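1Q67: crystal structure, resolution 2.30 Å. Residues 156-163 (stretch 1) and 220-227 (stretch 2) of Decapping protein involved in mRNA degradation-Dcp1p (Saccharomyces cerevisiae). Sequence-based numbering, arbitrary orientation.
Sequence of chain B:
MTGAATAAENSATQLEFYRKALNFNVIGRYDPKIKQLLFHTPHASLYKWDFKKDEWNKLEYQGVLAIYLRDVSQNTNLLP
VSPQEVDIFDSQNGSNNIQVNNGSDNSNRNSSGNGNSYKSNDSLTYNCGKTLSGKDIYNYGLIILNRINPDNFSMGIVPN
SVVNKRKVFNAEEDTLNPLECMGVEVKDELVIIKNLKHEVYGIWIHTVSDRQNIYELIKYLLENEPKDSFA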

ATOM      1  N   GLY B 156      -7.849 -16.239  -7.296  1.00 37.19           N
ATOM      2  CA  GLY B 156      -8.185 -16.939  -8.527  1.00 35.67           C
ATOM      3  C   GLY B 156      -9.414 -16.338  -9.183  1.00 34.79           C
ATOM      4  O   GLY B 156     -10.295 -15.824  -8.496  1.00 34.64           O
ATOM      5  N   ILE B 157      -9.478 -16.369 -10.507  1.00 35.51           N
ATOM      6  CA  ILE B 157     -10.642 -15.823 -11.204  1.00 36.07           C
ATOM      7  C   ILE B 157     -11.339 -16.920 -12.015  1.00 36.91           C
ATOM      8  O   ILE B 157     -10.740 -17.516 -12.913  1.00 37.94           O
ATOM      9  CB  ILE B 157     -10.242 -14.681 -12.137  1.00 36.31           C
ATOM     10  CG1 ILE B 157      -9.534 -13.580 -11.341  1.00 37.48           C
ATOM     11  CG2 ILE B 157     -11.476 -14.108 -12.811  1.00 36.32           C
ATOM     12  CD1 ILE B 157      -9.009 -12.434 -12.217  1.00 35.33           C
ATOM     13  N   VAL B 158     -12.602 -17.187 -11.689  1.00 36.96           N
ATOM     14  CA  VAL B 158     -13.378 -18.231 -12.377  1.00 36.27           C
ATOM     15  C   VAL B 158     -14.556 -17.642 -13.139  1.00 34.68           C
ATOM     16  O   VAL B 158     -15.339 -16.880 -12.589  1.00 35.82           O
ATOM     17  CB  VAL B 158     -13.933 -19.264 -11.370  1.00 37.53           C
ATOM     18  CG1 VAL B 158     -14.697 -20.366 -12.107  1.00 36.38           C
ATOM     19  CG2 VAL B 158     -12.788 -19.857 -10.548  1.00 37.07           C
ATOM     20  N   PRO B 159     -14.692 -17.984 -14.424  1.00 34.45           N
ATOM     21  CA  PRO B 159     -15.806 -17.459 -15.226  1.00 34.80           C
ATOM     22  C   PRO B 159     -17.172 -17.833 -14.635  1.00 35.81           C
ATOM     23  O   PRO B 159     -17.334 -18.913 -14.068  1.00 34.37           O
ATOM     24  CB  PRO B 159     -15.593 -18.113 -16.596  1.00 35.78           C
ATOM     25  CG  PRO B 159     -14.105 -18.358 -16.643  1.00 36.32           C
ATOM     26  CD  PRO B 159     -13.791 -18.822 -15.238  1.00 34.85           C
ATOM     27  N   ASN B 160     -18.148 -16.937 -14.774  1.00 37.46           N
ATOM     28  CA  ASN B 160     -19.494 -17.191 -14.277  1.00 38.60           C
ATOM     29  C   ASN B 160     -20.081 -18.483 -14.855  1.00 38.27           C
ATOM     30  O   ASN B 160     -20.743 -19.239 -14.148  1.00 37.70           O
ATOM     31  CB  ASN B 160     -20.434 -16.033 -14.630  1.00 39.21           C
ATOM     32  CG  ASN B 160     -20.019 -14.728 -13.993  1.00 42.15           C
ATOM     33  OD1 ASN B 160     -19.333 -14.712 -12.970  1.00 41.38           O
ATOM     34  ND2 ASN B 160     -20.449 -13.616 -14.588  1.00 42.49           N
ATOM     35  N   SER B 161     -19.845 -18.732 -16.139  1.00 38.81           N
ATOM     36  CA  SER B 161     -20.386 -19.931 -16.774  1.00 39.04           C
ATOM     37  C   SER B 161     -19.885 -21.193 -16.087  1.00 39.65           C
ATOM     38  O   SER B 161     -20.608 -22.182 -15.989  1.00 40.70           O
ATOM     39  CB  SER B 161     -20.029 -19.971 -18.262  1.00 38.75           C
ATOM     40  OG  SER B 161     -18.645 -20.197 -18.464  1.00 43.49           O
ATOM     41  N   VAL B 162     -18.650 -21.158 -15.594  1.00 39.72           N
ATOM     42  CA  VAL B 162     -18.095 -22.318 -14.908  1.00 37.58           C
ATOM     43  C   VAL B 162     -18.730 -22.460 -13.528  1.00 37.78           C
ATOM     44  O   VAL B 162     -19.048 -23.565 -13.101  1.00 37.51           O
ATOM     45  CB  VAL B 162     -16.554 -22.211 -14.800  1.00 39.00           C
ATOM     46  CG1 VAL B 162     -15.991 -23.342 -13.932  1.00 35.78           C
ATOM     47  CG2 VAL B 162     -15.951 -22.282 -16.201  1.00 37.95           C
ATOM     48  N   VAL B 163     -18.939 -21.342 -12.839  1.00 37.28           N
ATOM     49  CA  VAL B 163     -19.563 -21.388 -11.523  1.00 39.23           C
ATOM     50  C   VAL B 163     -21.022 -21.855 -11.632  1.00 40.94           C
ATOM     51  O   VAL B 163     -21.488 -22.653 -10.813  1.00 41.66           O
ATOM     52  CB  VAL B 163     -19.528 -20.004 -10.827  1.00 39.60           C
ATOM     53  CG1 VAL B 163     -20.335 -20.041  -9.531  1.00 38.55           C
ATOM     54  CG2 VAL B 163     -18.089 -19.615 -10.517  1.00 40.23           C
ATOM     55  N   TYR B 220     -14.777  -8.858 -18.520  1.00 36.81           N
ATOM     56  CA  TYR B 220     -14.727  -9.694 -19.713  1.00 35.92           C
ATOM     57  C   TYR B 220     -14.397 -11.150 -19.388  1.00 35.23           C
ATOM     58  O   TYR B 220     -14.951 -12.069 -19.988  1.00 35.90           O
ATOM     59  CB  TYR B 220     -13.678  -9.158 -20.697  1.00 36.70           C
ATOM     60  CG  TYR B 220     -13.627  -9.927 -22.001  1.00 37.51           C
ATOM     61  CD1 TYR B 220     -14.441  -9.567 -23.082  1.00 38.36           C
ATOM     62  CD2 TYR B 220     -12.818 -11.054 -22.133  1.00 38.73           C
ATOM     63  CE1 TYR B 220     -14.453 -10.317 -24.250  1.00 37.89           C
ATOM     64  CE2 TYR B 220     -12.822 -11.811 -23.298  1.00 40.62           C
ATOM     65  CZ  TYR B 220     -13.645 -11.438 -24.349  1.00 41.25           C
ATOM     66  OH  TYR B 220     -13.669 -12.204 -25.488  1.00 44.58           O
ATOM     67  N   LEU B 221     -13.474 -11.368 -18.459  1.00 35.88           N
ATOM     68  CA  LEU B 221     -13.087 -12.728 -18.104  1.00 34.06           C
ATOM     69  C   LEU B 221     -14.206 -13.427 -17.346  1.00 33.81           C
ATOM     70  O   LEU B 221     -14.377 -14.646 -17.455  1.00 32.23           O
ATOM     71  CB  LEU B 221     -11.809 -12.720 -17.258  1.00 33.43           C
ATOM     72  CG  LEU B 221     -10.525 -12.170 -17.885  1.00 31.73           C
ATOM     73  CD1 LEU B 221      -9.444 -12.146 -16.805  1.00 32.27           C
ATOM     74  CD2 LEU B 221     -10.073 -13.040 -19.069  1.00 29.03           C
ATOM     75  N   LEU B 222     -14.973 -12.660 -16.583  1.00 33.64           N
ATOM     76  CA  LEU B 222     -16.075 -13.243 -15.822  1.00 36.07           C
ATOM     77  C   LEU B 222     -17.299 -13.579 -16.684  1.00 37.42           C
ATOM     78  O   LEU B 222     -17.921 -14.621 -16.504  1.00 37.71           O
ATOM     79  CB  LEU B 222     -16.512 -12.300 -14.700  1.00 33.57           C
ATOM     80  CG  LEU B 222     -15.554 -12.045 -13.532  1.00 34.58           C
ATOM     81  CD1 LEU B 222     -16.230 -11.097 -12.546  1.00 31.09           C
ATOM     82  CD2 LEU B 222     -15.188 -13.363 -12.843  1.00 33.40           C
ATOM     83  N   GLU B 223     -17.618 -12.686 -17.617  1.00 40.65           N
ATOM     84  CA  GLU B 223     -18.774 -12.798 -18.511  1.00 43.22           C
ATOM     85  C   GLU B 223     -18.635 -13.719 -19.713  1.00 42.46           C
ATOM     86  O   GLU B 223     -19.619 -13.988 -20.396  1.00 42.71           O
ATOM     87  CB  GLU B 223     -19.143 -11.411 -19.048  1.00 46.73           C
ATOM     88  CG  GLU B 223     -20.436 -10.830 -18.538  1.00 52.94           C
ATOM     89  CD  GLU B 223     -20.359 -10.421 -17.094  1.00 55.37           C
ATOM     90  OE1 GLU B 223     -19.990 -11.282 -16.266  1.00 58.29           O
ATOM     91  OE2 GLU B 223     -20.676  -9.247 -16.788  1.00 55.45           O
ATOM     92  N   ASN B 224     -17.432 -14.185 -20.009  1.00 43.13           N
ATOM     93  CA  ASN B 224     -17.276 -15.051 -21.167  1.00 42.54           C
ATOM     94  C   ASN B 224     -16.856 -16.461 -20.824  1.00 44.22           C
ATOM     95  O   ASN B 224     -16.524 -16.769 -19.677  1.00 44.11           O
ATOM     96  CB  ASN B 224     -16.286 -14.433 -22.151  1.00 42.43           C
ATOM     97  CG  ASN B 224     -16.859 -13.225 -22.855  1.00 44.41           C
ATOM     98  OD1 ASN B 224     -17.634 -13.361 -23.802  1.00 47.70           O
ATOM     99  ND2 ASN B 224     -16.510 -12.035 -22.381  1.00 41.53           N
ATOM    100  N   GLU B 225     -16.892 -17.314 -21.840  1.00 45.11           N
ATOM    101  CA  GLU B 225     -16.528 -18.717 -21.725  1.00 47.21           C
ATOM    102  C   GLU B 225     -15.036 -18.841 -21.416  1.00 47.03           C
ATOM    103  O   GLU B 225     -14.237 -18.005 -21.835  1.00 45.48           O
ATOM    104  CB  GLU B 225     -16.840 -19.417 -23.049  1.00 50.32           C
ATOM    105  CG  GLU B 225     -17.053 -20.910 -22.960  1.00 56.32           C
ATOM    106  CD  GLU B 225     -18.319 -21.274 -22.203  1.00 59.28           C
ATOM    107  OE1 GLU B 225     -19.349 -20.583 -22.397  1.00 59.14           O
ATOM    108  OE2 GLU B 225     -18.285 -22.258 -21.427  1.00 60.63           O
ATOM    109  N   PRO B 226     -14.641 -19.894 -20.683  1.00 46.82           N
ATOM    110  CA  PRO B 226     -13.230 -20.080 -20.351  1.00 48.56           C
ATOM    111  C   PRO B 226     -12.370 -20.049 -21.600  1.00 49.56           C
ATOM    112  O   PRO B 226     -12.692 -20.692 -22.599  1.00 49.78           O
ATOM    113  CB  PRO B 226     -13.211 -21.451 -19.686  1.00 47.84           C
ATOM    114  CG  PRO B 226     -14.541 -21.517 -19.047  1.00 48.06           C
ATOM    115  CD  PRO B 226     -15.454 -20.974 -20.104  1.00 45.95           C
ATOM    116  N   LYS B 227     -11.280 -19.297 -21.535  1.00 51.57           N
ATOM    117  CA  LYS B 227     -10.358 -19.179 -22.654  1.00 53.38           C
ATOM    118  C   LYS B 227      -9.044 -19.860 -22.305  1.00 54.81           C
ATOM    119  O   LYS B 227      -8.537 -19.738 -21.187  1.00 52.96           O
ATOM    120  CB  LYS B 227     -10.119 -17.710 -22.986  1.00 53.28           C
ATOM    121  CG  LYS B 227     -11.326 -17.023 -23.576  1.00 55.14           C
ATOM    122  CD  LYS B 227     -11.091 -16.681 -25.039  1.00 57.80           C
ATOM    123  CE  LYS B 227     -10.785 -17.917 -25.869  1.00 58.56           C
ATOM    124  NZ  LYS B 227     -10.393 -17.538 -27.260  1.00 61.16           N
TER
HETATM  125  O   HOH W   1     -18.668 -16.659 -17.966  1.00 34.75           O
HETATM  126  O   HOH W   2     -18.160 -23.175 -19.066  1.00 52.02           O

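Stretch 1 leaves a strand at Ile157, passes through Val158 and Pro159, and enters a helix at Asn160. Pro159 holds the N-cap position. Its carbonyl O accepts a hydrogen bond from Val163 N at 3.2 Å and a weak one from Val162 N at 3.0 Å. Stretch 2 begins in the last part of a helix and continues as an extended segment through Glu225 and Pro226. The nearest CA atoms across the stretches are those of Pro159 and Leu222, 4.3 Å apart. Farther along, the CA atoms of Ser161 and Glu225 are 6.4 Å apart.

One direct hydrogen bond joins the two stretches. Asn160 N donates to Leu222 O at 2.9 Å, with an N-H...O angle of 163°. In the first turn of a helix, backbone NH groups lack carbonyl partners from a preceding turn. Here the carbonyl of Leu222 serves Asn160. Water 1 serves the next residue: Ser161 N donates to the water O at 3.0 Å. The same water O donates to Leu222 O at 2.6 Å and to Asn224 O at 2.7 Å. It thus ties the start of one helix to two carbonyls of stretch 2.

Leu222 has the largest area covered by the opposing stretch. Its side chain is m,t. Its CD2 lies 3.8 Å from Ile157 CG2, an apolar contact between buried residues, and 3.5 Å from Val158 O. The CB of Val158 points away, so that residue meets Leu222 through its backbone.

Pro159 packs along the backbone of stretch 2. Its CB is 3.8 Å from Leu221 O and 3.5 Å from Asn224 O. Its CG reaches Pro226 CG at 4.0 Å. Val162 CG2 approaches that same Pro226 CG more closely, at 3.3 Å. The ring of Pro226 therefore meets apolar groups from both the cap residue and the helix.

No direct hydrogen bond joins the polar side chains across the stretches. Asn160 ND2 is 2.9 Å from Glu223 OE1, but the angle is poor and the pair is not a hydrogen bond. Ser161 OG lies 3.6 Å from Glu225 OE2. Water 2 joins them: its O donates to Glu225 OE2 at 2.5 Å and is hydrogen-bonded to Ser161 OG at 3.1 Å. Glu225 points its CB away, yet the end of its side chain comes nearer.

The CA-to-CB bond of Asn224 also points away. Its ND2 donates to Tyr220 O at 2.9 Å within stretch 2, while its backbone O faces Pro159 and water 1.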